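Long-range contacts in chorismate mutase and shikimate 5-dehydrogenase fusion protein (PDB 3FBT), which probably catalyses the reversible NADPH-linked reduction of 3-dehydroshikimate to shikimate, using the dehydrogenase part of a fusion with chorismate mutase: residues A[126-131]-A[182-187]; A[148-153]-A[167-172]; A[75-80]-A[95-100]. One frame throughout, in Å; residues are numbered along the deposited sequence.

Interaction 1 (A[126-131]-A[182-187]); sequences VVLGSG and IINCTP. With SO4 (sulfate ion), chain E.
Ile182 opens the pairing: its side chain lies beside that of Val126, both pointing the same way off the sheet. With CG1 anti to the backbone N (chi1 175°), its CD1 reaches along the strand to Leu128 CD1, 4.0 Å away. At Ile183 the backbone does the work. Its N gives a hydrogen bond to Val126 O at 2.8 Å, and its O takes a short, nearly straight one from Leu128 N at 2.6 Å, the regular parallel pattern. The side chain of Ile183 leaves by the other face, where it is a loose neighbour of Val127. Asn184 folds back on its own segment in an Asx turn. OD1 accepts Thr186 OG1 in the amide plane, on a lone pair, at 2.9 Å, while Thr186 N approaches that same OD1 from above the plane at 3.2 Å; ND2 is held by Asp212. Cys185 N then bonds to Leu128 O at 2.7 Å as the strand ends, and Cys185 SG rests on Val127 CG1 at 3.8 Å. Thr186 CG2, anti to its carbonyl carbon, touches Leu128 O and lies near Gly129, whose phi of 84° lets the chain swing away. Gly129, Ser130 and Gly131 fit the glycine-rich Rossmann turn and are predicted to bind NADP(+). The sulfate here, held by Ser130 N, Ser130 OG (2.7 Å to O4), Thr153 and Arg154, may mark where a cofactor phosphate sits. In the six-stranded parallel sheet, strands 124-128 and 181-184 are the middle pair, from which the chain builds outward in both directions. Helix 134-143 covers the face of Val127, Ile183 and Cys185 through Val137, Leu138 and Leu141, while Val126 and Leu128 meet Leu174 of helix 171-174 and Val152 of strand 148-153 on the other face.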
loop_
_atom_site.group_PDB
_atom_site.type_symbol
_atom_site.label_atom_id
_atom_site.label_comp_id
_atom_site.label_asym_id
_atom_site.label_seq_id
_atom_site.Cartn_x
_atom_site.Cartn_y
_atom_site.Cartn_z
ATOM N N VAL A 126 -15.032 13.143 -35.832
ATOM C CA VAL A 126 -14.812 11.778 -36.217
ATOM C C VAL A 126 -13.960 10.986 -35.236
ATOM O O VAL A 126 -12.806 11.292 -35.007
ATOM C CB VAL A 126 -14.205 11.704 -37.675
ATOM C CG1 VAL A 126 -13.805 10.283 -37.991
ATOM C CG2 VAL A 126 -15.290 12.187 -38.656
ATOM N N VAL A 127 -14.518 9.939 -34.685
ATOM C CA VAL A 127 -13.754 9.093 -33.753
ATOM C C VAL A 127 -13.295 7.777 -34.358
ATOM O O VAL A 127 -14.114 6.992 -34.902
ATOM C CB VAL A 127 -14.601 8.776 -32.479
ATOM C CG1 VAL A 127 -13.771 7.978 -31.441
ATOM C CG2 VAL A 127 -15.179 10.002 -31.884
ATOM N N LEU A 128 -11.998 7.491 -34.223
ATOM C CA LEU A 128 -11.457 6.242 -34.719
ATOM C C LEU A 128 -11.350 5.176 -33.642
ATOM O O LEU A 128 -10.671 5.386 -32.621
ATOM C CB LEU A 128 -10.080 6.431 -35.336
ATOM C CG LEU A 128 -9.980 7.651 -36.260
ATOM C CD1 LEU A 128 -8.516 7.735 -36.706
ATOM C CD2 LEU A 128 -10.930 7.553 -37.378
ATOM N N GLY A 129 -11.992 4.033 -33.888
ATOM C CA GLY A 129 -12.137 2.945 -32.911
ATOM C C GLY A 129 -13.280 3.059 -31.903
ATOM O O GLY A 129 -13.776 4.136 -31.581
ATOM N N SER A 130 -13.681 1.916 -31.364
ATOM C CA SER A 130 -14.779 1.848 -30.404
ATOM C C SER A 130 -14.430 1.395 -29.009
ATOM O O SER A 130 -15.323 1.304 -28.179
ATOM C CB SER A 130 -15.811 0.869 -30.924
ATOM O OG SER A 130 -15.179 -0.384 -31.061
ATOM N N GLY A 131 -13.173 1.042 -28.758
ATOM C CA GLY A 131 -12.686 0.741 -27.416
ATOM C C GLY A 131 -11.724 1.765 -26.808
ATOM O O GLY A 131 -11.688 2.954 -27.171
ATOM N N ILE A 182 -10.771 14.935 -36.072
ATOM C CA ILE A 182 -10.641 13.493 -36.156
ATOM C C ILE A 182 -9.740 13.002 -35.006
ATOM O O ILE A 182 -8.648 13.538 -34.765
ATOM C CB ILE A 182 -10.060 13.014 -37.556
ATOM C CG1 ILE A 182 -9.823 11.516 -37.600
ATOM C CG2 ILE A 182 -8.767 13.727 -37.912
ATOM C CD1 ILE A 182 -9.124 11.015 -38.947
ATOM N N ILE A 183 -10.232 11.981 -34.305
ATOM C CA ILE A 183 -9.672 11.547 -33.013
ATOM C C ILE A 183 -9.350 10.052 -33.047
ATOM O O ILE A 183 -10.239 9.235 -33.282
ATOM C CB ILE A 183 -10.699 11.808 -31.899
ATOM C CG1 ILE A 183 -11.106 13.286 -31.893
ATOM C CG2 ILE A 183 -10.141 11.353 -30.500
ATOM C CD1 ILE A 183 -12.490 13.502 -31.386
ATOM N N ASN A 184 -8.112 9.698 -32.788
ATOM C CA ASN A 184 -7.709 8.317 -32.741
ATOM C C ASN A 184 -7.925 7.742 -31.357
ATOM O O ASN A 184 -7.318 8.187 -30.396
ATOM C CB ASN A 184 -6.231 8.204 -33.010
ATOM C CG ASN A 184 -5.787 6.798 -32.948
ATOM O OD1 ASN A 184 -6.467 5.931 -33.503
ATOM N ND2 ASN A 184 -4.665 6.521 -32.236
ATOM N N CYS A 185 -8.798 6.759 -31.252
ATOM C CA CYS A 185 -8.993 6.045 -30.006
ATOM C C CYS A 185 -8.507 4.589 -30.106
ATOM O O CYS A 185 -8.734 3.801 -29.193
ATOM C CB CYS A 185 -10.489 6.079 -29.672
ATOM S SG CYS A 185 -10.963 7.649 -28.968
ATOM N N THR A 186 -7.828 4.251 -31.203
ATOM C CA THR A 186 -7.367 2.882 -31.489
ATOM C C THR A 186 -5.974 2.673 -30.962
ATOM O O THR A 186 -5.309 3.622 -30.662
ATOM C CB THR A 186 -7.191 2.560 -33.075
ATOM O OG1 THR A 186 -5.964 3.124 -33.553
ATOM C CG2 THR A 186 -8.308 3.082 -33.888
ATOM N N PRO A 187 -5.506 1.405 -30.936
ATOM C CA PRO A 187 -4.082 1.224 -30.508
ATOM C C PRO A 187 -3.022 1.338 -31.586
ATOM O O PRO A 187 -1.844 1.221 -31.253
ATOM C CB PRO A 187 -4.031 -0.203 -29.900
ATOM C CG PRO A 187 -5.233 -0.898 -30.479
ATOM C CD PRO A 187 -6.322 0.217 -30.622
HETATM S S SO4 E . -12.764 -1.203 -33.740
HETATM O O1 SO4 E . -12.302 -0.896 -35.123
HETATM O O2 SO4 E . -12.361 -2.609 -33.656
HETATM O O3 SO4 E . -12.015 -0.462 -32.708
HETATM O O4 SO4 E . -14.173 -0.963 -33.467
#

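Interaction 2 (A[148-153]-A[167-172]); sequences DIYVVT and KVISYD. With SO4 (sulfate ion), chain E.
Strands 148-153 and 167-170 run parallel with a strong twist of 37°, tied by Val151 N to Lys167 O, Ile169 N to Val151 O and Thr153 N to Ile169 O, each 3.0 Å long. Where strand 167-170 begins, Lys167 lies alongside Tyr150, pointing the same way, its CD 3.4 Å from Tyr150 CE1. The lysine chain stays extended until chi4 (83°), where it bends and brings NZ to Asp148 OD1 at 3.1 Å, a salt bridge whose hydrogen bond is weak. Ile169 carries the same face onward: CG1 sits in the crowded position between the backbone N and carbonyl carbon, and CD1 meets Tyr150 CD1 at 3.9 Å. Val151 and Val168 pack on the other face, which helices 134-143 and 156-162 cover. The two strands and helix 156-162 form a beta-alpha-beta unit of the Rossmann domain, with strand 167-170 outermost in the sheet. Ser170, at its end, is the N-cap of helix 171-174, and Tyr171 swings its ring back over strand 148-153. Val152 CG1 stands almost exactly above the ring centre, 3.7 Å from the centroid and 6° off the normal, a clean CH-pi contact. A water at the ring edge donates to Thr153 O and accepts from Tyr171 N, so it bridges strand end and helix start. Thr153 turns OG1 anti to its backbone N, where it donates to sulfate O4 at 2.7 Å and also meets Asn155 N and Thr159 OG1; Arg154 is a further ligand of this sulfate.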
loop_
_atom_site.group_PDB
_atom_site.type_symbol
_atom_site.label_atom_id
_atom_site.label_comp_id
_atom_site.label_asym_id
_atom_site.label_seq_id
_atom_site.Cartn_x
_atom_site.Cartn_y
_atom_site.Cartn_z
ATOM N N ASP A 148 -21.944 16.881 -35.928
ATOM C CA ASP A 148 -22.139 15.472 -36.071
ATOM C C ASP A 148 -20.939 14.663 -35.588
ATOM O O ASP A 148 -19.795 15.143 -35.640
ATOM C CB ASP A 148 -22.306 15.185 -37.526
ATOM C CG ASP A 148 -23.324 14.169 -37.763
ATOM O OD1 ASP A 148 -23.659 14.000 -38.958
ATOM O OD2 ASP A 148 -23.825 13.586 -36.762
ATOM N N ILE A 149 -21.216 13.418 -35.190
ATOM C CA ILE A 149 -20.225 12.520 -34.586
ATOM C C ILE A 149 -20.185 11.212 -35.371
ATOM O O ILE A 149 -21.153 10.512 -35.430
ATOM C CB ILE A 149 -20.566 12.226 -33.124
ATOM C CG1 ILE A 149 -20.354 13.491 -32.284
ATOM C CG2 ILE A 149 -19.649 11.118 -32.575
ATOM C CD1 ILE A 149 -21.203 13.536 -30.977
ATOM N N TYR A 150 -19.076 10.910 -36.004
ATOM C CA TYR A 150 -18.951 9.641 -36.608
ATOM C C TYR A 150 -18.091 8.757 -35.715
ATOM O O TYR A 150 -17.122 9.225 -35.179
ATOM C CB TYR A 150 -18.307 9.770 -38.003
ATOM C CG TYR A 150 -19.281 10.408 -38.976
ATOM C CD1 TYR A 150 -20.127 9.620 -39.764
ATOM C CD2 TYR A 150 -19.379 11.801 -39.078
ATOM C CE1 TYR A 150 -21.047 10.217 -40.657
ATOM C CE2 TYR A 150 -20.287 12.417 -39.949
ATOM C CZ TYR A 150 -21.108 11.630 -40.741
ATOM O OH TYR A 150 -21.999 12.249 -41.587
ATOM N N VAL A 151 -18.426 7.472 -35.655
ATOM C CA VAL A 151 -17.585 6.475 -35.026
ATOM C C VAL A 151 -17.146 5.524 -36.083
ATOM O O VAL A 151 -17.977 4.958 -36.775
ATOM C CB VAL A 151 -18.401 5.717 -33.983
ATOM C CG1 VAL A 151 -17.593 4.570 -33.368
ATOM C CG2 VAL A 151 -18.951 6.735 -32.892
ATOM N N VAL A 152 -15.844 5.356 -36.255
ATOM C CA VAL A 152 -15.372 4.551 -37.347
ATOM C C VAL A 152 -14.739 3.269 -36.816
ATOM O O VAL A 152 -13.862 3.328 -35.989
ATOM C CB VAL A 152 -14.293 5.268 -38.174
ATOM C CG1 VAL A 152 -14.054 4.507 -39.492
ATOM C CG2 VAL A 152 -14.664 6.783 -38.402
ATOM N N THR A 153 -15.176 2.122 -37.340
ATOM C CA THR A 153 -14.852 0.818 -36.772
ATOM C C THR A 153 -14.394 -0.227 -37.829
ATOM O O THR A 153 -14.731 -0.157 -39.040
ATOM C CB THR A 153 -16.134 0.257 -36.031
ATOM O OG1 THR A 153 -15.902 -1.072 -35.535
ATOM C CG2 THR A 153 -17.275 0.172 -36.983
ATOM N N LYS A 167 -23.654 7.936 -35.780
ATOM C CA LYS A 167 -23.383 7.428 -37.125
ATOM C C LYS A 167 -22.132 6.586 -37.132
ATOM O O LYS A 167 -21.006 7.147 -37.083
ATOM C CB LYS A 167 -23.166 8.593 -38.097
ATOM C CG LYS A 167 -24.426 9.453 -38.320
ATOM C CD LYS A 167 -24.057 10.777 -39.068
ATOM C CE LYS A 167 -25.234 11.362 -39.884
ATOM N NZ LYS A 167 -26.113 12.170 -38.991
ATOM N N VAL A 168 -22.306 5.259 -37.204
ATOM C CA VAL A 168 -21.191 4.291 -37.300
ATOM C C VAL A 168 -20.813 3.914 -38.757
ATOM O O VAL A 168 -21.685 3.599 -39.591
ATOM C CB VAL A 168 -21.538 2.968 -36.498
ATOM C CG1 VAL A 168 -20.496 1.887 -36.737
ATOM C CG2 VAL A 168 -21.643 3.274 -35.036
ATOM N N ILE A 169 -19.535 3.899 -39.076
ATOM C CA ILE A 169 -19.172 3.702 -40.462
ATOM C C ILE A 169 -17.907 2.878 -40.542
ATOM O O ILE A 169 -17.181 2.735 -39.525
ATOM C CB ILE A 169 -19.047 5.078 -41.235
ATOM C CG1 ILE A 169 -17.872 5.889 -40.734
ATOM C CG2 ILE A 169 -20.385 5.826 -41.124
ATOM C CD1 ILE A 169 -17.617 7.271 -41.540
ATOM N N SER A 170 -17.633 2.349 -41.731
ATOM C CA SER A 170 -16.383 1.623 -41.972
ATOM C C SER A 170 -15.244 2.508 -42.389
ATOM O O SER A 170 -15.430 3.691 -42.776
ATOM C CB SER A 170 -16.591 0.575 -43.086
ATOM O OG SER A 170 -16.970 1.199 -44.307
ATOM N N TYR A 171 -14.036 1.955 -42.339
ATOM C CA TYR A 171 -12.921 2.748 -42.723
ATOM C C TYR A 171 -13.061 3.133 -44.206
ATOM O O TYR A 171 -12.672 4.261 -44.637
ATOM C CB TYR A 171 -11.597 2.068 -42.392
ATOM C CG TYR A 171 -11.202 2.296 -40.927
ATOM C CD1 TYR A 171 -10.409 3.353 -40.566
ATOM C CD2 TYR A 171 -11.701 1.479 -39.903
ATOM C CE1 TYR A 171 -10.089 3.591 -39.254
ATOM C CE2 TYR A 171 -11.369 1.711 -38.580
ATOM C CZ TYR A 171 -10.550 2.752 -38.255
ATOM O OH TYR A 171 -10.258 3.012 -36.925
ATOM N N ASP A 172 -13.655 2.230 -44.974
ATOM C CA ASP A 172 -13.927 2.541 -46.366
ATOM C C ASP A 172 -14.813 3.739 -46.539
ATOM O O ASP A 172 -14.532 4.571 -47.350
ATOM C CB ASP A 172 -14.615 1.379 -47.060
ATOM C CG ASP A 172 -13.764 0.201 -47.127
ATOM O OD1 ASP A 172 -12.549 0.329 -47.445
ATOM O OD2 ASP A 172 -14.315 -0.884 -46.812
HETATM S S SO4 E . -12.764 -1.203 -33.740
HETATM O O1 SO4 E . -12.302 -0.896 -35.123
HETATM O O2 SO4 E . -12.361 -2.609 -33.656
HETATM O O3 SO4 E . -12.015 -0.462 -32.708
HETATM O O4 SO4 E . -14.173 -0.963 -33.467
HETATM O O HOH W 1 -13.830 -0.762 -41.614
#

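Interaction 3 (A[75-80]-A[95-100]); sequences ELYEIS and SREGIS. With SO4 (sulfate ion), chain G.
In the substrate-binding domain, the short edge strand 78-79 of the mixed sheet runs parallel to strand 99-102, and the residues leading into it pack on the hairpin turn between strands 91-94 and 99-102. The turn is closed by backbone hydrogen bonds in both directions between Ser95 and Gly98. Across the segments Tyr77 N donates to Ile99 O at 3.0 Å, nearly along the C=O axis. Tyr77 CG occupies the crowded position between its backbone N and carbonyl carbon (chi1 71°), which brings the ring between Glu97 and Ser100, its edge against Gly98. Glu97 CB covers one face as a CH-pi contact, 3.6 Å from the centroid and shifted toward the rim. Ser100 CB lies over the opposite face, and Gly98 C meets the edge in the ring plane. Next to Tyr77, Leu76 crosses Ile99 at about a right angle, CD2 to CG2 at 3.7 Å, with Leu92 touching both. Ser80, N-cap of helix 81-86, binds a sulfate through OG. Two waters fill in the polar links: one gathers Tyr77 OH, Ser95 OG and Gly98 O, and the other donates to Glu75 O at 3.2 Å and accepts from Ile99 N at 2.6 Å.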
loop_
_atom_site.group_PDB
_atom_site.type_symbol
_atom_site.label_atom_id
_atom_site.label_comp_id
_atom_site.label_asym_id
_atom_site.label_seq_id
_atom_site.Cartn_x
_atom_site.Cartn_y
_atom_site.Cartn_z
ATOM N N GLU A 75 -19.572 -2.990 -7.296
ATOM C CA GLU A 75 -19.024 -2.896 -5.966
ATOM C C GLU A 75 -19.306 -1.563 -5.314
ATOM O O GLU A 75 -19.013 -1.380 -4.161
ATOM C CB GLU A 75 -17.520 -3.107 -6.040
ATOM C CG GLU A 75 -17.140 -4.421 -6.687
ATOM C CD GLU A 75 -17.670 -5.598 -5.911
ATOM O OE1 GLU A 75 -18.056 -5.417 -4.725
ATOM O OE2 GLU A 75 -17.710 -6.716 -6.486
ATOM N N LEU A 76 -19.856 -0.622 -6.053
ATOM C CA LEU A 76 -19.816 0.765 -5.608
ATOM C C LEU A 76 -21.171 1.106 -5.046
ATOM O O LEU A 76 -22.177 0.661 -5.589
ATOM C CB LEU A 76 -19.517 1.695 -6.793
ATOM C CG LEU A 76 -18.293 1.307 -7.648
ATOM C CD1 LEU A 76 -17.927 2.334 -8.718
ATOM C CD2 LEU A 76 -17.128 1.185 -6.740
ATOM N N TYR A 77 -21.238 1.909 -3.993
ATOM C CA TYR A 77 -22.559 2.219 -3.503
ATOM C C TYR A 77 -23.104 3.421 -4.290
ATOM O O TYR A 77 -24.319 3.707 -4.329
ATOM C CB TYR A 77 -22.534 2.448 -1.993
ATOM C CG TYR A 77 -21.851 3.734 -1.605
ATOM C CD1 TYR A 77 -20.518 3.746 -1.309
ATOM C CD2 TYR A 77 -22.549 4.943 -1.530
ATOM C CE1 TYR A 77 -19.860 4.922 -0.973
ATOM C CE2 TYR A 77 -21.900 6.142 -1.177
ATOM C CZ TYR A 77 -20.555 6.095 -0.899
ATOM O OH TYR A 77 -19.852 7.229 -0.563
ATOM N N GLU A 78 -22.226 4.126 -4.963
ATOM C CA GLU A 78 -22.675 5.260 -5.715
ATOM C C GLU A 78 -21.679 5.503 -6.872
ATOM O O GLU A 78 -20.518 5.121 -6.737
ATOM C CB GLU A 78 -22.690 6.426 -4.752
ATOM C CG GLU A 78 -23.153 7.703 -5.292
ATOM C CD GLU A 78 -23.102 8.784 -4.190
ATOM O OE1 GLU A 78 -24.161 9.146 -3.659
ATOM O OE2 GLU A 78 -22.004 9.254 -3.838
ATOM N N ILE A 79 -22.140 6.177 -7.942
ATOM C CA ILE A 79 -21.397 6.418 -9.203
ATOM C C ILE A 79 -21.800 7.800 -9.783
ATOM O O ILE A 79 -22.990 8.126 -9.828
ATOM C CB ILE A 79 -21.731 5.272 -10.251
ATOM C CG1 ILE A 79 -21.289 3.902 -9.716
ATOM C CG2 ILE A 79 -21.041 5.492 -11.608
ATOM C CD1 ILE A 79 -21.614 2.739 -10.669
ATOM N N SER A 80 -20.857 8.655 -10.163
ATOM C CA SER A 80 -21.234 9.955 -10.696
ATOM C C SER A 80 -22.116 9.836 -11.962
ATOM O O SER A 80 -22.115 8.790 -12.679
ATOM C CB SER A 80 -20.006 10.762 -11.090
ATOM O OG SER A 80 -19.433 10.168 -12.249
ATOM N N SER A 95 -14.715 5.883 1.033
ATOM C CA SER A 95 -15.040 6.673 2.236
ATOM C C SER A 95 -15.740 5.793 3.255
ATOM O O SER A 95 -15.815 4.609 3.068
ATOM C CB SER A 95 -15.858 7.913 1.862
ATOM O OG SER A 95 -17.183 7.502 1.622
ATOM N N ARG A 96 -16.250 6.394 4.336
ATOM C CA ARG A 96 -17.098 5.663 5.343
ATOM C C ARG A 96 -18.152 4.723 4.782
ATOM O O ARG A 96 -18.181 3.528 5.082
ATOM C CB ARG A 96 -17.791 6.687 6.261
ATOM N N GLU A 97 -19.049 5.232 3.961
ATOM C CA GLU A 97 -20.020 4.330 3.345
ATOM C C GLU A 97 -19.397 3.109 2.628
ATOM O O GLU A 97 -19.923 1.988 2.704
ATOM C CB GLU A 97 -20.906 5.083 2.366
ATOM C CG GLU A 97 -21.258 6.519 2.755
ATOM C CD GLU A 97 -22.445 7.040 1.942
ATOM O OE1 GLU A 97 -23.146 6.192 1.317
ATOM O OE2 GLU A 97 -22.686 8.278 1.933
ATOM N N GLY A 98 -18.264 3.293 1.953
ATOM C CA GLY A 98 -17.779 2.259 1.012
ATOM C C GLY A 98 -17.122 2.929 -0.195
ATOM O O GLY A 98 -16.439 3.918 -0.056
ATOM N N ILE A 99 -17.324 2.405 -1.395
ATOM C CA ILE A 99 -16.520 2.877 -2.528
ATOM C C ILE A 99 -17.448 3.540 -3.529
ATOM O O ILE A 99 -18.510 3.036 -3.844
ATOM C CB ILE A 99 -15.767 1.714 -3.163
ATOM C CG1 ILE A 99 -15.089 0.881 -2.075
ATOM C CG2 ILE A 99 -14.672 2.181 -4.167
ATOM C CD1 ILE A 99 -14.932 -0.553 -2.485
ATOM N N SER A 100 -17.095 4.712 -4.005
ATOM C CA SER A 100 -17.905 5.234 -5.088
ATOM C C SER A 100 -17.022 5.508 -6.328
ATOM O O SER A 100 -15.762 5.448 -6.267
ATOM C CB SER A 100 -18.646 6.480 -4.658
ATOM O OG SER A 100 -17.685 7.371 -4.257
HETATM S S SO4 G . -16.735 12.603 -13.283
HETATM O O1 SO4 G . -17.099 12.913 -14.688
HETATM O O2 SO4 G . -16.950 11.175 -13.078
HETATM O O3 SO4 G . -15.341 13.062 -13.192
HETATM O O4 SO4 G . -17.353 13.457 -12.248
HETATM O O HOH W 2 -18.994 0.461 -1.558
HETATM O O HOH W 3 -16.648 6.904 -1.155
#

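Interactions 1 and 2 belong to one parallel sheet of the cofactor-binding domain. Strands 124-128 and 148-153 are neighbours, joined by probable hydrogen bonds between Val127 and both Val152 and Tyr150, and both contacts reach one sulfate. Interaction 1 is the buried centre, mostly aliphatic packing and main-chain bonds, with an Asx turn and a more exposed glycine turn; interaction 2 is the sheet's margin, where a lysine, tyrosines and a bridging water come in. Interaction 3 lies apart in the substrate-binding domain, its centre about 31 Å from interaction 1's and across the chain's centre. At that exposed edge, only one main-chain hydrogen bond joins the segments, and a tyrosine ring and waters do much of the joining.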